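Local coordinates for methyltransferase domain-containing protein (Serratia marcescens, PDB 7CLU) that probably transfers a methyl group from S-adenosyl-L-methionine to a hydroxyl oxygen of an intermediate in the biosynthesis of the red pigment prodigiosin, at residues 227-232 / 256-261; 270-276 / 331-337. The contacts are given in a common frame with arbitrary orientation. Numbering follows the deposited sequence.

Contact 1 (227-232 / 256-261)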
loop_
_atom_site.group_PDB
_atom_site.type_symbol
_atom_site.label_atom_id
_atom_site.label_comp_id
_atom_site.label_asym_id
_atom_site.label_seq_id
_atom_site.Cartn_x
_atom_site.Cartn_y
_atom_site.Cartn_z
ATOM N N VAL A 227 33.675 -4.516 4.695
ATOM C CA VAL A 227 33.775 -3.538 3.616
ATOM C C VAL A 227 33.827 -2.115 4.145
ATOM O O VAL A 227 34.346 -1.224 3.466
ATOM C CB VAL A 227 32.613 -3.677 2.615
ATOM C CG1 VAL A 227 32.880 -4.795 1.671
ATOM C CG2 VAL A 227 31.287 -3.838 3.344
ATOM N N ILE A 228 33.246 -1.854 5.319
ATOM C CA ILE A 228 33.225 -0.482 5.828
ATOM C C ILE A 228 34.609 -0.072 6.313
ATOM O O ILE A 228 35.184 0.914 5.841
ATOM C CB ILE A 228 32.173 -0.320 6.938
ATOM C CG1 ILE A 228 30.766 -0.537 6.375
ATOM C CG2 ILE A 228 32.310 1.051 7.599
ATOM C CD1 ILE A 228 30.474 0.266 5.119
ATOM N N SER A 229 35.169 -0.822 7.262
ATOM C CA SER A 229 36.516 -0.496 7.704
ATOM C C SER A 229 37.546 -0.797 6.630
ATOM O O SER A 229 38.672 -0.299 6.718
ATOM C CB SER A 229 36.874 -1.242 8.998
ATOM O OG SER A 229 36.877 -2.647 8.819
ATOM N N GLY A 230 37.194 -1.601 5.625
ATOM C CA GLY A 230 38.112 -1.889 4.543
ATOM C C GLY A 230 39.052 -3.035 4.809
ATOM O O GLY A 230 39.960 -3.273 4.008
ATOM N N ASP A 231 38.861 -3.750 5.909
ATOM C CA ASP A 231 39.626 -4.939 6.243
ATOM C C ASP A 231 39.106 -6.086 5.370
ATOM O O ASP A 231 38.173 -6.802 5.731
ATOM C CB ASP A 231 39.484 -5.222 7.731
ATOM C CG ASP A 231 40.067 -6.546 8.133
ATOM O OD1 ASP A 231 41.079 -6.959 7.523
ATOM O OD2 ASP A 231 39.510 -7.173 9.063
ATOM N N LEU A 232 39.728 -6.261 4.206
ATOM C CA LEU A 232 39.233 -7.157 3.159
ATOM C C LEU A 232 40.355 -8.075 2.700
ATOM O O LEU A 232 41.156 -7.691 1.827
ATOM C CB LEU A 232 38.677 -6.358 1.987
ATOM C CG LEU A 232 37.443 -5.529 2.335
ATOM C CD1 LEU A 232 37.174 -4.471 1.278
ATOM C CD2 LEU A 232 36.230 -6.445 2.536
ATOM N N THR A 256 33.368 5.144 -0.277
ATOM C CA THR A 256 34.282 4.545 0.693
ATOM C C THR A 256 34.354 3.033 0.514
ATOM O O THR A 256 35.445 2.446 0.480
ATOM C CB THR A 256 33.840 4.893 2.115
ATOM O OG1 THR A 256 33.972 6.304 2.330
ATOM C CG2 THR A 256 34.673 4.134 3.117
ATOM N N ILE A 257 33.189 2.385 0.404
ATOM C CA ILE A 257 33.134 0.945 0.152
ATOM C C ILE A 257 33.916 0.592 -1.108
ATOM O O ILE A 257 34.715 -0.354 -1.123
ATOM C CB ILE A 257 31.669 0.488 0.035
ATOM C CG1 ILE A 257 30.973 0.525 1.400
ATOM C CG2 ILE A 257 31.608 -0.877 -0.576
ATOM C CD1 ILE A 257 29.469 0.706 1.314
ATOM N N LEU A 258 33.683 1.341 -2.191
ATOM C CA LEU A 258 34.290 1.011 -3.473
ATOM C C LEU A 258 35.796 1.246 -3.441
ATOM O O LEU A 258 36.568 0.457 -4.003
ATOM C CB LEU A 258 33.655 1.838 -4.583
ATOM C CG LEU A 258 32.212 1.546 -5.036
ATOM C CD1 LEU A 258 31.756 2.670 -5.942
ATOM C CD2 LEU A 258 32.133 0.200 -5.761
ATOM N N ARG A 259 36.224 2.334 -2.801
ATOM C CA ARG A 259 37.650 2.565 -2.613
ATOM C C ARG A 259 38.256 1.489 -1.721
ATOM O O ARG A 259 39.380 1.037 -1.957
ATOM C CB ARG A 259 37.876 3.963 -2.025
ATOM C CG ARG A 259 37.685 5.098 -3.029
ATOM C CD ARG A 259 38.405 6.379 -2.588
ATOM N NE ARG A 259 37.741 7.002 -1.451
ATOM C CZ ARG A 259 36.979 8.089 -1.540
ATOM N NH1 ARG A 259 36.804 8.671 -2.720
ATOM N NH2 ARG A 259 36.401 8.598 -0.450
ATOM N N ASN A 260 37.513 1.048 -0.701
ATOM C CA ASN A 260 38.025 -0.000 0.180
ATOM C C ASN A 260 38.247 -1.299 -0.581
ATOM O O ASN A 260 39.271 -1.970 -0.393
ATOM C CB ASN A 260 37.067 -0.228 1.355
ATOM C CG ASN A 260 37.216 0.818 2.450
ATOM O OD1 ASN A 260 38.164 1.603 2.443
ATOM N ND2 ASN A 260 36.278 0.830 3.394
ATOM N N ILE A 261 37.289 -1.679 -1.433
ATOM C CA ILE A 261 37.452 -2.881 -2.248
ATOM C C ILE A 261 38.568 -2.699 -3.267
ATOM O O ILE A 261 39.380 -3.603 -3.479
ATOM C CB ILE A 261 36.128 -3.247 -2.935
ATOM C CG1 ILE A 261 35.090 -3.655 -1.879
ATOM C CG2 ILE A 261 36.374 -4.353 -3.953
ATOM C CD1 ILE A 261 33.701 -3.907 -2.437
HETATM O O HOH W 1 40.824 -2.015 1.828
#
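How one helix side chain can hold an irregular loop is well illustrated by N260. With chi1 at -79° (m), its CA-CB bond points toward residues 227-232 and its amide reaches the backbone of the turn there: ND2 donates to V227 O over 2.8 Å in an almost linear hydrogen bond, while I228 O also lies 2.7 Å from ND2. OD1 of the same side chain accepts from R263, three residues further along the helix.

G230 lets the loop come this close. Its phi/psi of 86/7° suit glycine, and a CB in ideal position would sit 2.9 Å from N260 CG, so a side chain would collide with the asparagine. Next to it, a water donates to both G230 O and N260 O, 2.7 Å from each, and bridges the loop to the helix backbone.

Aliphatic groups flank this polar centre. I228 starts out away from the helix, but its m,m rotamer swings CD1 back to 3.8 Å from I257 CG1. L232, in the mt rotamer, sets CD1 3.9 Å from I261 CG1, and V227 CG1 adds a looser touch, 4.3 Å from I261 CD1.

V227 belongs to the S-adenosyl-L-homocysteine site, so the contact joins a loop of that site in the Rossmann-like domain to helix 251-264. The loop follows strand 221-224; V227 and I261 both rest on I175 of strand 171-175, and the helix lays L258 and I261 on F271 of strand 270-275.

Contact 2 (270-276 / 331-337)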
loop_
_atom_site.group_PDB
_atom_site.type_symbol
_atom_site.label_atom_id
_atom_site.label_comp_id
_atom_site.label_asym_id
_atom_site.label_seq_id
_atom_site.Cartn_x
_atom_site.Cartn_y
_atom_site.Cartn_z
ATOM N N ARG A 270 39.154 -7.892 -11.307
ATOM C CA ARG A 270 37.866 -7.378 -11.752
ATOM C C ARG A 270 36.894 -7.305 -10.577
ATOM O O ARG A 270 36.890 -8.183 -9.708
ATOM C CB ARG A 270 37.274 -8.263 -12.849
ATOM C CG ARG A 270 35.968 -7.750 -13.441
ATOM C CD ARG A 270 35.581 -8.549 -14.685
ATOM N NE ARG A 270 36.401 -8.158 -15.826
ATOM C CZ ARG A 270 36.415 -8.772 -17.005
ATOM N NH1 ARG A 270 35.646 -9.842 -17.226
ATOM N NH2 ARG A 270 37.209 -8.313 -17.968
ATOM N N PHE A 271 36.077 -6.258 -10.554
ATOM C CA PHE A 271 35.054 -6.105 -9.527
ATOM C C PHE A 271 33.709 -5.857 -10.194
ATOM O O PHE A 271 33.612 -5.100 -11.164
ATOM C CB PHE A 271 35.381 -4.972 -8.550
ATOM C CG PHE A 271 34.231 -4.617 -7.640
ATOM C CD1 PHE A 271 33.842 -5.474 -6.622
ATOM C CD2 PHE A 271 33.522 -3.443 -7.822
ATOM C CE1 PHE A 271 32.775 -5.163 -5.798
ATOM C CE2 PHE A 271 32.458 -3.134 -7.005
ATOM C CZ PHE A 271 32.087 -4.002 -5.997
ATOM N N ILE A 272 32.676 -6.519 -9.690
ATOM C CA ILE A 272 31.329 -6.361 -10.202
ATOM C C ILE A 272 30.400 -6.055 -9.035
ATOM O O ILE A 272 30.385 -6.789 -8.045
ATOM C CB ILE A 272 30.832 -7.623 -10.925
ATOM C CG1 ILE A 272 31.782 -8.049 -12.058
ATOM C CG2 ILE A 272 29.413 -7.392 -11.401
ATOM C CD1 ILE A 272 31.290 -9.302 -12.852
ATOM N N ALA A 273 29.614 -4.997 -9.156
ATOM C CA ALA A 273 28.486 -4.764 -8.262
ATOM C C ALA A 273 27.209 -5.033 -9.041
ATOM O O ALA A 273 27.043 -4.491 -10.134
ATOM C CB ALA A 273 28.475 -3.330 -7.744
ATOM N N SER A 274 26.311 -5.847 -8.491
ATOM C CA SER A 274 24.994 -6.026 -9.090
ATOM C C SER A 274 24.025 -5.069 -8.397
ATOM O O SER A 274 23.958 -5.040 -7.169
ATOM C CB SER A 274 24.499 -7.475 -8.991
ATOM O OG SER A 274 24.640 -8.050 -7.705
ATOM N N GLU A 275 23.336 -4.245 -9.187
ATOM C CA GLU A 275 22.382 -3.279 -8.654
ATOM C C GLU A 275 21.168 -3.250 -9.569
ATOM O O GLU A 275 21.145 -3.901 -10.624
ATOM C CB GLU A 275 22.978 -1.860 -8.522
ATOM C CG GLU A 275 24.207 -1.745 -7.629
ATOM C CD GLU A 275 23.844 -1.663 -6.164
ATOM O OE1 GLU A 275 22.864 -0.952 -5.833
ATOM O OE2 GLU A 275 24.536 -2.313 -5.347
ATOM N N THR A 276 20.149 -2.496 -9.140
ATOM C CA THR A 276 18.935 -2.246 -9.925
ATOM C C THR A 276 18.874 -0.743 -10.183
ATOM O O THR A 276 18.184 -0.013 -9.463
ATOM C CB THR A 276 17.664 -2.709 -9.205
ATOM O OG1 THR A 276 17.546 -2.031 -7.935
ATOM C CG2 THR A 276 17.679 -4.219 -8.996
ATOM N N ARG A 331 18.710 -7.549 -12.045
ATOM C CA ARG A 331 19.876 -6.734 -11.719
ATOM C C ARG A 331 20.657 -6.365 -12.979
ATOM O O ARG A 331 20.516 -6.980 -14.037
ATOM C CB ARG A 331 20.801 -7.449 -10.722
ATOM C CG ARG A 331 20.156 -7.705 -9.376
ATOM C CD ARG A 331 21.147 -8.091 -8.307
ATOM N NE ARG A 331 20.471 -8.742 -7.193
ATOM C CZ ARG A 331 21.076 -9.200 -6.108
ATOM N NH1 ARG A 331 22.395 -9.082 -5.977
ATOM N NH2 ARG A 331 20.360 -9.800 -5.166
ATOM N N THR A 332 21.476 -5.330 -12.837
ATOM C CA THR A 332 22.406 -4.853 -13.844
ATOM C C THR A 332 23.809 -4.909 -13.247
ATOM O O THR A 332 24.004 -4.587 -12.074
ATOM C CB THR A 332 22.039 -3.420 -14.254
ATOM O OG1 THR A 332 20.711 -3.417 -14.787
ATOM C CG2 THR A 332 22.988 -2.885 -15.283
ATOM N N LEU A 333 24.786 -5.330 -14.039
ATOM C CA LEU A 333 26.152 -5.468 -13.547
ATOM C C LEU A 333 26.925 -4.184 -13.825
ATOM O O LEU A 333 26.923 -3.676 -14.954
ATOM C CB LEU A 333 26.859 -6.668 -14.199
ATOM C CG LEU A 333 26.272 -8.070 -14.028
ATOM C CD1 LEU A 333 27.238 -9.113 -14.568
ATOM C CD2 LEU A 333 25.865 -8.398 -12.577
ATOM N N ILE A 334 27.562 -3.643 -12.793
ATOM C CA ILE A 334 28.508 -2.552 -12.954
ATOM C C ILE A 334 29.891 -3.145 -12.720
ATOM O O ILE A 334 30.131 -3.781 -11.690
ATOM C CB ILE A 334 28.197 -1.377 -12.012
ATOM C CG1 ILE A 334 26.760 -0.899 -12.261
ATOM C CG2 ILE A 334 29.114 -0.242 -12.295
ATOM C CD1 ILE A 334 25.869 -0.941 -11.036
ATOM N N VAL A 335 30.776 -2.997 -13.711
ATOM C CA VAL A 335 32.012 -3.765 -13.806
ATOM C C VAL A 335 33.182 -2.805 -13.975
ATOM O O VAL A 335 33.087 -1.827 -14.724
ATOM C CB VAL A 335 31.965 -4.748 -14.999
ATOM C CG1 VAL A 335 33.241 -5.583 -15.082
ATOM C CG2 VAL A 335 30.713 -5.618 -14.928
ATOM N N GLY A 336 34.292 -3.103 -13.304
ATOM C CA GLY A 336 35.504 -2.314 -13.459
ATOM C C GLY A 336 36.723 -3.136 -13.102
ATOM O O GLY A 336 36.622 -4.184 -12.452
ATOM N N GLU A 337 37.886 -2.653 -13.539
ATOM C CA GLU A 337 39.143 -3.346 -13.299
ATOM C C GLU A 337 40.125 -2.457 -12.544
ATOM O O GLU A 337 40.043 -1.221 -12.566
ATOM C CB GLU A 337 39.790 -3.824 -14.610
ATOM C CG GLU A 337 39.151 -5.065 -15.202
ATOM C CD GLU A 337 38.169 -4.726 -16.290
ATOM O OE1 GLU A 337 38.365 -3.675 -16.944
ATOM O OE2 GLU A 337 37.212 -5.504 -16.494
#
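A pair of neighbouring strands inside a sheet can be read residue by residue, and here the residue just before the second strand carries a side chain that serves a ligand. R331, an S-adenosyl-L-homocysteine-binding residue, donates from NH1 to S274 OG (3.0 Å), a hydroxyl also bonded to H241, while F156 gives the guanidinium a cation-pi partner. T332 opens the regular pairing in a hydrogen-bonded pair with E275: T332 N to E275 O is 2.7 Å and E275 N to T332 O is 3.0 Å. The E275 carboxylate turns to the backbone amides of L246 and H247, the latter the predicted proton acceptor. L333, facing S274 across a non-hydrogen-bonded pair, places CB 3.9 Å from I272 CG2 and packs against F156 and F160 of helix 154-163.

I334 and A273 form the next hydrogen-bonded pair, with I334 N to A273 O at 2.8 Å and A273 N to I334 O at 2.9 Å. This antiparallel pairing is the hallmark of the class I methyltransferase fold: the last strand, 332-337, is inserted between 270-275 and 322-326, giving the order 3-2-1-4-5-7-6 in an otherwise parallel Rossmann-like sheet.

V335 is on the same face as L333, its CG2 3.9 Å from I272 CG1 and its CG1 3.8 Å from R270 CD. G336 N donates to F271 O at 3.0 Å, and F271 N to G336 O at 2.9 Å. E337 ends the segment with a salt bridge, R270 NE to E337 OE2 at 2.9 Å, and R323 of strand 322-326 makes a second salt bridge to the same OE2.

Strand and loop contacts in one domain can rest on quite different chemistry. Contact 2 is buried and joins neighbouring strands through paired main-chain hydrogen bonds, with the R270-E337 salt bridge and the R331-S274 hydrogen bond at its two ends, covering 654 Å²; contact 1 is only partly buried, covers 318 Å² and relies on an asparagine side chain, a water and scattered aliphatic touches to fix a loop without regular structure. They share no segment, but helix 251-264 leads into strand 270-275, and they meet directly: L258 CD2 is 3.6 Å from F271 CE2, and I261 CD1 is 3.7 Å from F271 CE1. Both reach the S-adenosyl-L-homocysteine site.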